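Local coordinates for protein deoxyhypusine hydroxylase (Homo sapiens, PDB 4D50) that hydroxylates the deoxyhypusine side chain of the translation factor eIF5A with molecular oxygen at a diiron centre, the second step in making hypusine, at residues A208-R211 against H212-Y216; C237-P241 against M242-E246. All coordinates share one frame; numbering follows the deposited sequence. Where two conformers were deposited one is given.

Both contacts are local, each formed at the start of a helix in the HEAT-repeat region, and each contributes to the coordination of one iron of the peroxide-bridged diiron centre. Contact 1 supplies His212 to one iron; contact 2 supplies His245 and Glu246 to the other, and the peroxide and one shared water bridge the two ions. The centres of the two contacts lie about 10 Å apart. They are joined away from the metals by a salt bridge, Arg211 NH2 to Glu239 OE1 at 2.7 Å, and nearer the irons by packing of Glu246 CG on His212 O at 3.1 Å.

Contact 1 of 2, residues A208-R211 against H212-Y216; sequences ALFR and HEVGY. With FE (Fe (III) ion), chain C; PER (peroxide ion), chain E.
The carbonyl oxygen of Leu209 is gripped by two donors from the following turn of the helix. His212 ND1 reaches it at 2.7 Å, on a lone pair in the carbonyl plane, and the oxygen lies only 3° out of the imidazole plane. The backbone N of Glu213 comes to the same oxygen from nearly straight ahead, at 3.0 Å, as the ordinary i to i+4 bond. A chi1 of 118°, nearly eclipsed, sets the His212 ring alongside Leu209 with ND1 facing Leu209 O and NE2 the iron. NE2 binds the iron at 2.3 Å; peroxide O1 and two waters are further ligands, and His94 and Glu95 complete the site. The bond at ND1 and the iron bond at NE2 together fix the rotation of the ring, and donation to the carbonyl would probably make the imidazole a somewhat stronger ligand. The Leu209 side chain runs beside the ring, its CD1 3.8 Å from His212 CE1.

Further round the helix, Val214 lays its CG2 methyl over one face of the Phe210 ring, a CH-pi contact 4.3 Å from CG2 to the ring centroid and nearest to CE1. With Phe210 CG anti to the backbone N (chi1 177°), the ring is carried out beneath this methyl. Arg211 sends its guanidinium back past Ala208, whose CA lies over one face, toward its rim, to reach Glu239.

Within the HEAT-like repeat fold, helix 208-221 packs against its neighbours on several sides: Leu209 meets helix 121-140, Leu209 and Glu213 touch Tyr181 of helix 177-190, and Arg211 rests on Val243 of helix 241-254.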
ATOM      1  N   ALA A 208      -6.471   5.648  11.795  1.00 14.48           N
ATOM      2  CA  ALA A 208      -6.439   5.914  10.366  1.00 13.42           C
ATOM      3  C   ALA A 208      -5.583   4.880   9.622  1.00 11.73           C
ATOM      4  O   ALA A 208      -5.986   4.384   8.581  1.00 11.99           O
ATOM      5  CB  ALA A 208      -5.902   7.330  10.110  1.00 14.33           C
ATOM      6  N   LEU A 209      -4.432   4.467  10.177  1.00 10.58           N
ATOM      7  CA  LEU A 209      -3.619   3.402   9.535  1.00  9.77           C
ATOM      8  C   LEU A 209      -4.448   2.149   9.325  1.00 10.05           C
ATOM      9  O   LEU A 209      -4.517   1.608   8.198  1.00  9.93           O
ATOM     10  CB  LEU A 209      -2.395   3.063  10.378  1.00  9.18           C
ATOM     11  CG  LEU A 209      -1.302   2.357   9.602  1.00 11.12           C
ATOM     12  CD1 LEU A 209      -0.593   3.267   8.638  1.00 11.79           C
ATOM     13  CD2 LEU A 209      -0.309   1.715  10.542  1.00 11.82           C
ATOM     14  N   PHE A 210      -5.108   1.690  10.403  1.00  9.48           N
ATOM     15  CA  PHE A 210      -5.996   0.529  10.342  1.00 10.49           C
ATOM     16  C   PHE A 210      -7.061   0.631   9.271  1.00  9.84           C
ATOM     17  O   PHE A 210      -7.207  -0.314   8.448  1.00  9.63           O
ATOM     18  CB  PHE A 210      -6.677   0.335  11.711  1.00 11.64           C
ATOM     19  CG  PHE A 210      -7.703  -0.803  11.775  1.00 11.89           C
ATOM     20  CD1 PHE A 210      -9.041  -0.571  11.439  1.00 11.81           C
ATOM     21  CD2 PHE A 210      -7.356  -2.070  12.184  1.00 13.28           C
ATOM     22  CE1 PHE A 210      -9.985  -1.547  11.569  1.00 11.85           C
ATOM     23  CE2 PHE A 210      -8.312  -3.110  12.189  1.00 11.70           C
ATOM     24  CZ  PHE A 210      -9.613  -2.828  11.909  1.00 12.72           C
ATOM     25  N   ARG A 211      -7.769   1.751   9.222  1.00 10.86           N
ATOM     26  CA  ARG A 211      -8.839   1.939   8.219  1.00 11.41           C
ATOM     27  C   ARG A 211      -8.276   1.907   6.804  1.00 10.82           C
ATOM     28  O   ARG A 211      -8.886   1.397   5.862  1.00 10.26           O
ATOM     29  CB  ARG A 211      -9.564   3.264   8.440  1.00 13.26           C
ATOM     30  CG  ARG A 211     -10.452   3.155   9.667  1.00 14.33           C
ATOM     31  CD  ARG A 211     -11.473   4.283   9.780  1.00 17.39           C
ATOM     32  NE  ARG A 211     -10.905   5.589   9.704  1.00 19.61           N
ATOM     33  CZ  ARG A 211     -10.374   6.272  10.745  1.00 26.56           C
ATOM     34  NH1 ARG A 211     -10.257   5.690  11.953  1.00 27.22           N
ATOM     35  NH2 ARG A 211      -9.930   7.543  10.565  1.00 24.44           N
ATOM     36  N   HIS A 212      -7.139   2.512   6.623  1.00 10.71           N
ATOM     37  CA  HIS A 212      -6.549   2.535   5.305  1.00  8.99           C
ATOM     38  C   HIS A 212      -6.209   1.144   4.844  1.00  8.62           C
ATOM     39  O   HIS A 212      -6.376   0.815   3.686  1.00  7.22           O
ATOM     40  CB  HIS A 212      -5.385   3.572   5.268  1.00  9.74           C
ATOM     41  CG  HIS A 212      -4.010   3.071   4.976  1.00  9.37           C
ATOM     42  ND1 HIS A 212      -3.266   2.390   5.906  1.00  9.75           N
ATOM     43  CD2 HIS A 212      -3.168   3.305   3.939  1.00  9.31           C
ATOM     44  CE1 HIS A 212      -2.110   2.068   5.383  1.00 10.00           C
ATOM     45  NE2 HIS A 212      -2.000   2.655   4.217  1.00  9.60           N
ATOM     46  N   GLU A 213      -5.651   0.347   5.753  1.00  8.92           N
ATOM     47  CA  GLU A 213      -5.361  -1.021   5.439  1.00  8.99           C
ATOM     48  C   GLU A 213      -6.593  -1.785   5.041  1.00  7.67           C
ATOM     49  O   GLU A 213      -6.536  -2.620   4.114  1.00  6.80           O
ATOM     50  CB  GLU A 213      -4.616  -1.688   6.608  1.00 10.61           C
ATOM     51  CG  GLU A 213      -3.906  -2.928   6.169  1.00 11.69           C
ATOM     52  CD  GLU A 213      -2.701  -2.681   5.260  1.00 13.95           C
ATOM     53  OE1 GLU A 213      -1.943  -1.714   5.488  1.00 15.28           O
ATOM     54  OE2 GLU A 213      -2.529  -3.502   4.324  1.00 16.87           O
ATOM     55  N   VAL A 214      -7.686  -1.586   5.776  1.00  6.81           N
ATOM     56  CA  VAL A 214      -8.980  -2.193   5.405  1.00  7.39           C
ATOM     57  C   VAL A 214      -9.343  -1.872   3.975  1.00  6.83           C
ATOM     58  O   VAL A 214      -9.714  -2.763   3.170  1.00  6.50           O
ATOM     59  CB  VAL A 214     -10.072  -1.733   6.394  1.00  7.25           C
ATOM     60  CG1 VAL A 214     -11.474  -2.190   5.955  1.00  7.93           C
ATOM     61  CG2 VAL A 214      -9.798  -2.360   7.760  1.00  7.69           C
ATOM     62  N   GLY A 215      -9.137  -0.605   3.620  1.00  6.93           N
ATOM     63  CA  GLY A 215      -9.392  -0.079   2.242  1.00  7.32           C
ATOM     64  C   GLY A 215      -8.529  -0.869   1.230  1.00  7.56           C
ATOM     65  O   GLY A 215      -8.991  -1.328   0.212  1.00  8.73           O
ATOM     66  N   TYR A 216      -7.238  -0.997   1.518  1.00  8.46           N
ATOM     67  CA  TYR A 216      -6.330  -1.714   0.633  1.00  9.03           C
ATOM     68  C   TYR A 216      -6.781  -3.179   0.438  1.00  8.97           C
ATOM     69  O   TYR A 216      -6.890  -3.667  -0.700  1.00 10.10           O
ATOM     70  CB  TYR A 216      -4.895  -1.607   1.210  1.00  9.72           C
ATOM     71  CG  TYR A 216      -3.832  -2.488   0.575  1.00 10.73           C
ATOM     72  CD1 TYR A 216      -3.562  -3.786   1.068  1.00 12.13           C
ATOM     73  CD2 TYR A 216      -3.037  -2.016  -0.497  1.00 12.00           C
ATOM     74  CE1 TYR A 216      -2.560  -4.605   0.481  1.00 12.63           C
ATOM     75  CE2 TYR A 216      -2.045  -2.820  -1.045  1.00 12.55           C
ATOM     76  CZ  TYR A 216      -1.835  -4.113  -0.574  1.00 13.42           C
ATOM     77  OH  TYR A 216      -0.783  -4.895  -1.117  1.00 17.41           O
TER
HETATM   78 FE    FE C 301      -0.103   2.919   3.003  1.00 14.36          FE
HETATM   79  O1  PER E 303      -0.728   4.976   2.419  1.00 21.40           O
HETATM   80  O2  PER E 303      -2.012   5.555   1.791  1.00 18.93           O
HETATM   81  O   HOH W   1      -0.863   2.445   1.058  1.00 26.36           O
HETATM   82  O   HOH W   2       0.205   0.772   3.205  1.00 12.15           O

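Contact 2 of 2, residues C237-P241 against M242-E246; sequences CTENP and MVRHE. With FE (Fe (III) ion), chain D; GAI (guanidine), chain H; PER (peroxide ion), chain E.
Asn240 is the N-cap of helix 241-254, a HEAT-repeat helix that carries ligands of the diiron centre. Its OD1 accepts the backbone N of Met242 at 2.8 Å, a bent bond (134° at the hydrogen) with the donor tilted from the amide plane. CG stands anti to the backbone N (chi1 -179°), which carries the amide alongside the helix start, and chi2 of -70° turns OD1 to Met242 N. Backbone bonds from Arg244 N to Asn240 O and from His245 N to Pro241 O then start the helical ladder.

Glu239 combines charge and packing. OE1 takes the backbone N of Asn240 on its anti side and also pairs with Arg211, while CG and CD cross Val243 at about a right angle, CG 3.6 Å from Val243 CG1. With an alanine in its place, the Arg211 guanidinium and Asn240 N would probably be left without this acceptor and a gap would open beside Val243 CG1. The aliphatic part of Arg244 lies against the glutamate, its CG near Glu239 CB; its guanidinium turns to Leu234 O and Asp269, with Cys237 CA over one face.

A water ties the loop to the helix, donating to Glu239 O and accepting from Arg244 NH1. A bound guanidine gives its N3 to Thr238 O at 2.6 Å.

At the metal, His245 NE2 and Glu246 OE1 bind iron together with His61, while Ser277 holds His245 ND1. Peroxide O2 is a further ligand of this iron, at 2.2 Å, and lies in the plane of the His245 ring, at its edge, 3.0 Å from His245 NE2.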
ATOM      1  N   CYS A 237     -16.000  13.683   3.817  1.00 17.49           N
ATOM      2  CA  CYS A 237     -14.975  14.766   3.854  1.00 18.88           C
ATOM      3  C   CYS A 237     -14.256  14.838   5.194  1.00 17.28           C
ATOM      4  O   CYS A 237     -13.172  15.364   5.227  1.00 15.96           O
ATOM      5  CB  CYS A 237     -15.571  16.183   3.541  1.00 21.67           C
ATOM      6  SG  CYS A 237     -16.742  16.878   4.815  1.00 31.93           S
ATOM      7  N   THR A 238     -14.840  14.333   6.285  1.00 16.32           N
ATOM      8  CA  THR A 238     -14.197  14.284   7.581  1.00 15.84           C
ATOM      9  C   THR A 238     -13.156  13.149   7.711  1.00 14.92           C
ATOM     10  O   THR A 238     -12.274  13.163   8.603  1.00 17.80           O
ATOM     11  CB  THR A 238     -15.200  14.095   8.738  1.00 13.94           C
ATOM     12  OG1 THR A 238     -16.107  12.992   8.473  1.00 16.87           O
ATOM     13  CG2 THR A 238     -16.098  15.362   8.950  1.00 15.46           C
ATOM     14  N   GLU A 239     -13.251  12.168   6.823  1.00 14.34           N
ATOM     15  CA  GLU A 239     -12.316  11.051   6.858  1.00 14.14           C
ATOM     16  C   GLU A 239     -10.889  11.475   6.502  1.00 13.52           C
ATOM     17  O   GLU A 239     -10.647  12.362   5.711  1.00 14.44           O
ATOM     18  CB  GLU A 239     -12.820   9.883   5.966  1.00 14.37           C
ATOM     19  CG  GLU A 239     -11.948   8.609   6.051  1.00 14.93           C
ATOM     20  CD  GLU A 239     -11.735   8.021   7.463  1.00 14.97           C
ATOM     21  OE1 GLU A 239     -10.745   8.388   8.147  1.00 17.97           O
ATOM     22  OE2 GLU A 239     -12.529   7.132   7.897  1.00 15.33           O
ATOM     23  N   ASN A 240      -9.919  10.800   7.115  1.00 13.18           N
ATOM     24  CA  ASN A 240      -8.520  11.066   6.835  1.00 14.20           C
ATOM     25  C   ASN A 240      -8.186  10.878   5.339  1.00 12.70           C
ATOM     26  O   ASN A 240      -8.668   9.929   4.734  1.00 12.54           O
ATOM     27  CB  ASN A 240      -7.741  10.096   7.719  1.00 14.38           C
ATOM     28  CG  ASN A 240      -6.287  10.251   7.566  1.00 17.85           C
ATOM     29  OD1 ASN A 240      -5.736   9.916   6.552  1.00 27.62           O
ATOM     30  ND2 ASN A 240      -5.646  10.803   8.552  1.00 19.65           N
ATOM     31  N   PRO A 241      -7.470  11.835   4.705  1.00 15.30           N
ATOM     32  CA  PRO A 241      -7.195  11.776   3.294  1.00 14.85           C
ATOM     33  C   PRO A 241      -6.456  10.497   2.864  1.00 13.86           C
ATOM     34  O   PRO A 241      -6.725   9.943   1.771  1.00 13.94           O
ATOM     35  CB  PRO A 241      -6.315  13.004   3.013  1.00 17.35           C
ATOM     36  CG  PRO A 241      -6.323  13.790   4.260  1.00 17.59           C
ATOM     37  CD  PRO A 241      -7.131  13.138   5.307  1.00 18.02           C
ATOM     38  N   MET A 242      -5.618   9.956   3.729  1.00 13.70           N
ATOM     39  CA  MET A 242      -4.931   8.691   3.445  0.50 13.95           C
ATOM     40  C   MET A 242      -5.937   7.524   3.337  1.00 12.48           C
ATOM     41  O   MET A 242      -5.769   6.638   2.505  1.00 11.59           O
ATOM     42  CB  MET A 242      -3.899   8.425   4.556  0.50 15.71           C
ATOM     43  CG  MET A 242      -3.200   7.104   4.491  0.50 17.54           C
ATOM     44  SD  MET A 242      -2.027   6.905   5.841  0.50 38.64           S
ATOM     45  CE  MET A 242      -3.236   6.427   7.068  0.50 19.82           C
ATOM     46  N   VAL A 243      -6.967   7.526   4.180  1.00 10.07           N
ATOM     47  CA  VAL A 243      -8.033   6.518   4.123  1.00  9.88           C
ATOM     48  C   VAL A 243      -8.930   6.731   2.868  1.00  9.62           C
ATOM     49  O   VAL A 243      -9.258   5.766   2.124  1.00  7.99           O
ATOM     50  CB  VAL A 243      -8.985   6.587   5.331  1.00  9.99           C
ATOM     51  CG1 VAL A 243     -10.099   5.593   5.192  1.00 10.21           C
ATOM     52  CG2 VAL A 243      -8.173   6.316   6.655  1.00 10.87           C
ATOM     53  N   ARG A 244      -9.261   7.979   2.635  1.00 10.31           N
ATOM     54  CA  ARG A 244     -10.095   8.240   1.470  1.00  9.94           C
ATOM     55  C   ARG A 244      -9.377   7.882   0.166  1.00  9.66           C
ATOM     56  O   ARG A 244      -9.963   7.280  -0.735  1.00 10.37           O
ATOM     57  CB  ARG A 244     -10.583   9.665   1.434  1.00 11.02           C
ATOM     58  CG  ARG A 244     -11.417  10.131   2.649  1.00 10.45           C
ATOM     59  CD  ARG A 244     -11.645  11.649   2.604  1.00 10.35           C
ATOM     60  NE  ARG A 244     -12.458  11.899   1.439  1.00 10.16           N
ATOM     61  CZ  ARG A 244     -12.412  12.979   0.673  1.00 10.08           C
ATOM     62  NH1 ARG A 244     -11.537  13.950   0.890  1.00 10.54           N
ATOM     63  NH2 ARG A 244     -13.168  12.967  -0.380  1.00  9.80           N
ATOM     64  N   HIS A 245      -8.098   8.194   0.094  1.00 10.12           N
ATOM     65  CA  HIS A 245      -7.266   7.739  -1.075  1.00 11.27           C
ATOM     66  C   HIS A 245      -7.246   6.224  -1.263  1.00 10.37           C
ATOM     67  O   HIS A 245      -7.391   5.728  -2.399  1.00 10.35           O
ATOM     68  CB  HIS A 245      -5.843   8.290  -1.005  1.00 12.44           C
ATOM     69  CG  HIS A 245      -4.807   7.249  -1.172  1.00 12.82           C
ATOM     70  ND1 HIS A 245      -4.467   6.761  -2.415  1.00 14.08           N
ATOM     71  CD2 HIS A 245      -3.977   6.655  -0.283  1.00 14.93           C
ATOM     72  CE1 HIS A 245      -3.547   5.831  -2.268  1.00 14.69           C
ATOM     73  NE2 HIS A 245      -3.168   5.808  -1.004  1.00 14.47           N
ATOM     74  N   GLU A 246      -7.114   5.451  -0.163  1.00  9.76           N
ATOM     75  CA  GLU A 246      -7.040   4.030  -0.280  1.00 10.35           C
ATOM     76  C   GLU A 246      -8.373   3.443  -0.766  1.00  9.50           C
ATOM     77  O   GLU A 246      -8.374   2.514  -1.582  1.00 11.61           O
ATOM     78  CB  GLU A 246      -6.587   3.429   1.080  1.00 11.38           C
ATOM     79  CG  GLU A 246      -5.729   2.201   0.937  1.00 12.89           C
ATOM     80  CD  GLU A 246      -4.444   2.465   0.213  1.00 12.80           C
ATOM     81  OE1 GLU A 246      -3.656   3.310   0.629  1.00 15.69           O
ATOM     82  OE2 GLU A 246      -4.260   1.803  -0.827  1.00 17.41           O
TER
HETATM   83 FE    FE D 302      -1.915   4.304   0.007  1.00 16.41          FE
HETATM   84  C   GAI H 406      -9.061  14.070   9.120  1.00 29.49           C
HETATM   85  N1  GAI H 406      -7.906  14.483   8.876  1.00 28.15           N
HETATM   86  N2  GAI H 406      -9.185  13.051   9.971  1.00 26.22           N
HETATM   87  N3  GAI H 406     -10.138  14.606   8.529  1.00 26.18           N
HETATM   88  O1  PER E 303      -0.728   4.976   2.419  1.00 21.40           O
HETATM   89  O2  PER E 303      -2.012   5.555   1.791  1.00 18.93           O
HETATM   90  O   HOH W   3     -10.265  14.173   3.748  1.00 31.17           O
HETATM   91  O   HOH W   4      -1.982   2.983  -1.701  1.00 13.42           O
HETATM   92  O   HOH W   1      -0.863   2.445   1.058  1.00 26.36           O